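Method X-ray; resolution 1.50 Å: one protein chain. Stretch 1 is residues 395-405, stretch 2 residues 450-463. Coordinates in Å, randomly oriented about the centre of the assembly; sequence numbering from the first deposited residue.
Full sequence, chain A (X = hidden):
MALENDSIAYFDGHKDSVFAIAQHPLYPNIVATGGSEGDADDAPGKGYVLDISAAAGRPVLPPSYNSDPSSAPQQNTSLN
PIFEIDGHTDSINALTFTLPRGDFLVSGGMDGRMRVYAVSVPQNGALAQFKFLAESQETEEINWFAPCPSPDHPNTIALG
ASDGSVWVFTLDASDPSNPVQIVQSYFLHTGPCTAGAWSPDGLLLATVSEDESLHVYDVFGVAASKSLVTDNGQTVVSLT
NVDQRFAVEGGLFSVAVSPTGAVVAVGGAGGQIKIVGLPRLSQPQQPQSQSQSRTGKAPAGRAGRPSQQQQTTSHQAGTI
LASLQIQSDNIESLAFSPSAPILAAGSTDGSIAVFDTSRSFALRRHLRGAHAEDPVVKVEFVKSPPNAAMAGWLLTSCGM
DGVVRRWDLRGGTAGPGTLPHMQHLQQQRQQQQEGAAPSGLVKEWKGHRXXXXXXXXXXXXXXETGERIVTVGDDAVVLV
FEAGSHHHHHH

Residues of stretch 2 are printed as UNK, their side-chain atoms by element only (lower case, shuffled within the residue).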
# COMPACT_ATOMS: atom_id res chain seq x y z
N LEU A 395 4.31 9.65 -10.95
CA LEU A 395 4.51 8.96 -9.68
C LEU A 395 4.34 9.94 -8.53
O LEU A 395 4.97 11.00 -8.52
CB LEU A 395 5.91 8.33 -9.63
CG LEU A 395 6.19 7.48 -8.39
CD1 LEU A 395 5.64 6.08 -8.59
CD2 LEU A 395 7.68 7.44 -8.09
N THR A 396 3.51 9.57 -7.57
CA THR A 396 3.38 10.35 -6.34
C THR A 396 4.16 9.68 -5.22
O THR A 396 4.12 8.46 -5.08
CB THR A 396 1.91 10.48 -5.94
OG1 THR A 396 1.19 10.99 -7.06
CG2 THR A 396 1.74 11.45 -4.76
N SER A 397 4.87 10.49 -4.44
CA SER A 397 5.66 9.96 -3.33
C SER A 397 5.42 10.77 -2.06
O SER A 397 5.07 11.95 -2.12
CB SER A 397 7.15 9.94 -3.67
OG SER A 397 7.64 11.26 -3.84
N CYS A 398 5.61 10.14 -0.90
CA CYS A 398 5.59 10.90 0.36
C CYS A 398 6.75 10.44 1.22
O CYS A 398 7.27 9.34 1.05
CB CYS A 398 4.25 10.73 1.08
SG CYS A 398 3.99 9.11 1.86
N GLY A 399 7.16 11.30 2.14
CA GLY A 399 8.35 11.01 2.91
C GLY A 399 8.33 11.58 4.31
O GLY A 399 7.46 12.38 4.67
N MET A 400 9.31 11.15 5.09
CA MET A 400 9.44 11.63 6.45
C MET A 400 10.00 13.04 6.51
O MET A 400 10.20 13.58 7.60
CB MET A 400 10.30 10.67 7.26
CG MET A 400 9.62 9.33 7.51
SD MET A 400 8.08 9.49 8.44
CE MET A 400 8.68 9.91 10.06
N ASP A 401 10.23 13.66 5.36
CA ASP A 401 10.54 15.08 5.33
C ASP A 401 9.27 15.92 5.46
O ASP A 401 9.32 17.13 5.56
CB ASP A 401 11.34 15.46 4.07
CG ASP A 401 10.60 15.19 2.77
OD1 ASP A 401 9.56 14.49 2.79
OD2 ASP A 401 11.08 15.68 1.74
N GLY A 402 8.11 15.25 5.46
CA GLY A 402 6.84 15.94 5.61
C GLY A 402 6.25 16.45 4.31
O GLY A 402 5.29 17.21 4.33
N VAL A 403 6.81 16.02 3.18
CA VAL A 403 6.39 16.53 1.88
C VAL A 403 5.83 15.42 1.00
O VAL A 403 6.25 14.26 1.09
CB VAL A 403 7.57 17.23 1.16
CG1 VAL A 403 7.10 17.92 -0.10
CG2 VAL A 403 8.22 18.25 2.10
N VAL A 404 4.83 15.77 0.19
CA VAL A 404 4.32 14.90 -0.86
C VAL A 404 4.79 15.48 -2.18
O VAL A 404 4.74 16.69 -2.40
CB VAL A 404 2.79 14.80 -0.84
CG1 VAL A 404 2.29 13.85 -1.93
CG2 VAL A 404 2.31 14.35 0.52
N ARG A 405 5.28 14.62 -3.07
CA ARG A 405 5.78 15.09 -4.35
C ARG A 405 5.21 14.29 -5.50
O ARG A 405 4.77 13.16 -5.32
CB ARG A 405 7.32 15.05 -4.39
CG ARG A 405 7.96 16.06 -3.45
CD ARG A 405 9.46 16.24 -3.66
NE ARG A 405 9.90 17.38 -2.85
CZ ARG A 405 10.34 17.28 -1.60
NH1 ARG A 405 10.45 16.10 -1.02
NH2 ARG A 405 10.68 18.38 -0.93
N UNK A 450 8.00 18.04 9.33
CA UNK A 450 9.04 17.07 9.02
C UNK A 450 9.23 16.11 10.19
O UNK A 450 8.79 16.39 11.31
c UNK A 450 10.36 17.78 8.72
o UNK A 450 10.89 18.34 9.93
N UNK A 451 9.91 14.99 9.95
CA UNK A 451 10.23 14.07 11.02
C UNK A 451 11.05 14.73 12.13
O UNK A 451 10.84 14.45 13.31
N UNK A 452 11.95 15.62 11.73
CA UNK A 452 12.81 16.34 12.68
C UNK A 452 12.00 17.21 13.65
O UNK A 452 12.48 17.56 14.74
c UNK A 452 13.82 17.22 11.93
n UNK A 452 15.41 14.95 9.38
c UNK A 452 14.95 16.46 11.23
o UNK A 452 13.43 16.03 9.40
c UNK A 452 14.53 15.79 9.92
N UNK A 453 10.78 17.55 13.26
CA UNK A 453 9.88 18.35 14.09
C UNK A 453 8.71 17.53 14.64
O UNK A 453 7.74 18.08 15.16
o UNK A 453 10.73 21.29 15.02
c UNK A 453 10.43 20.49 12.78
c UNK A 453 9.35 19.54 13.30
c UNK A 453 11.26 21.10 13.90
o UNK A 453 12.45 21.40 13.66
N UNK A 454 8.80 16.21 14.53
CA UNK A 454 7.78 15.34 15.10
C UNK A 454 6.68 14.94 14.14
O UNK A 454 5.63 14.48 14.56
N UNK A 455 6.93 15.12 12.84
CA UNK A 455 5.97 14.77 11.80
C UNK A 455 6.47 13.69 10.85
O UNK A 455 7.09 12.71 11.27
N UNK A 456 6.19 13.90 9.57
CA UNK A 456 6.47 12.90 8.54
C UNK A 456 5.17 12.39 7.94
O UNK A 456 4.18 12.17 8.65
N UNK A 457 5.16 12.17 6.62
CA UNK A 457 3.95 11.66 5.97
C UNK A 457 3.99 10.14 5.91
O UNK A 457 4.90 9.57 5.30
c UNK A 457 2.43 11.81 3.99
c UNK A 457 3.97 13.73 4.54
c UNK A 457 3.79 12.21 4.55
N UNK A 458 3.03 9.50 6.58
CA UNK A 458 3.03 8.04 6.73
C UNK A 458 2.23 7.32 5.64
O UNK A 458 2.36 6.11 5.48
c UNK A 458 4.74 7.71 9.25
c UNK A 458 2.48 7.65 8.10
c UNK A 458 3.28 8.18 9.29
c UNK A 458 2.63 7.79 10.61
N UNK A 459 1.41 8.05 4.90
CA UNK A 459 0.62 7.42 3.85
C UNK A 459 -0.20 8.44 3.11
O UNK A 459 -0.27 9.62 3.51
N UNK A 460 -0.80 8.01 2.00
CA UNK A 460 -1.72 8.85 1.26
C UNK A 460 -2.60 8.01 0.34
O UNK A 460 -2.29 6.85 0.04
c UNK A 460 -0.65 9.10 -1.93
c UNK A 460 1.23 9.10 -0.45
c UNK A 460 2.02 8.57 -1.46
c UNK A 460 0.13 8.57 -2.94
c UNK A 460 1.47 8.31 -2.71
c UNK A 460 -0.98 9.92 0.42
c UNK A 460 -0.11 9.35 -0.67
N UNK A 461 -3.72 8.60 -0.05
CA UNK A 461 -4.48 8.11 -1.19
C UNK A 461 -4.66 9.26 -2.18
O UNK A 461 -4.57 10.43 -1.81
c UNK A 461 -5.71 6.31 0.09
c UNK A 461 -5.86 7.56 -0.78
c UNK A 461 -6.68 8.63 -0.05
N UNK A 462 -4.91 8.93 -3.45
CA UNK A 462 -4.99 9.96 -4.47
C UNK A 462 -6.06 9.68 -5.52
O UNK A 462 -6.06 10.31 -6.58
o UNK A 462 -1.35 10.21 -6.82
c UNK A 462 -1.75 9.09 -6.51
c UNK A 462 -3.63 10.14 -5.16
n UNK A 462 -1.02 7.99 -6.70
c UNK A 462 -3.11 8.88 -5.88
N UNK A 463 -6.95 8.75 -5.23
CA UNK A 463 -8.05 8.46 -6.15
C UNK A 463 -7.57 7.90 -7.47
O UNK A 463 -6.44 7.49 -7.60

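Position 450 carries one carbon and one oxygen; that carbon, CB, lies 3.4 Å from Asp-401 O. One carbon bearing one oxygen is serine, Ser-450.

Position 451 has no side-chain atoms and is glycine. Its N donates to Met-400 O at 2.8 Å, and a CB placed here would come tight against that same oxygen, so Gly-451 lets the turn's carbonyl come in close.

Position 452 has three carbons, the last bearing one oxygen and one nitrogen: an amide at the reach of glutamine, Gln-452, grazing the turn from an exposed site. Position 453 has three carbons ending in two oxygens, the carboxylate of Glu-453, out of reach of stretch 1.

Positions 454, 455 and 456 show no side-chain atoms, three glycines in a row. Gly-454 has backbone angles that by themselves call for glycine. Gly-455 offers its O to Met-400 CE at 3.4 Å. At Gly-456 two demands coincide: the backbone angles call for glycine, and a CB would clash with Met-400 SD, which now sits 3.8 Å from Gly-456 CA.

Position 457 holds three carbons, one carrying the other two: the fork of valine. Val-457 N donates to Gly-399 O at 3.0 Å, CG1 meets Cys-398 CB at 3.6 Å, and CG2 lies 3.6 Å from Gly-402 C.

Position 458 has four carbons forked at the second, hence leucine. Leu-458 starts away from stretch 1, yet its CD2 comes within 3.9 Å of Met-400 SD. Position 459, bare of side chain, is Gly-459.

Position 460 shows one carbon and a ring of six carbons with no oxygen, so phenylalanine. Cys-398 SG lies at the edge of the Phe-460 ring, 3.6 Å from CD2, while CZ reaches Thr-396 O at 3.6 Å.

Position 461, three carbons forked at the first, is Val-461, out of reach. Position 462 repeats the amide pattern of three carbons, oxygen and nitrogen: Gln-462, whose OE1 accepts from Thr-396 OG1 at 2.7 Å. Position 463, again without side chain and at positive phi, is Gly-463.

The contact pairs two strands running roughly antiparallel, 153° apart, with few direct bonds between them. Two backbone bonds hold the Gly-399 to Gly-402 turn, and a side-chain bond pins the far end at Thr-396. Between them Cys-398 packs against Val-457 and Phe-460. The rule is economical: glycine where the turn and Met-400 need room, apolar bulk where the strands leave a gap, and a polar clasp beyond it.

Stretch 2 450-463: SGQEGGGVLGFVQG
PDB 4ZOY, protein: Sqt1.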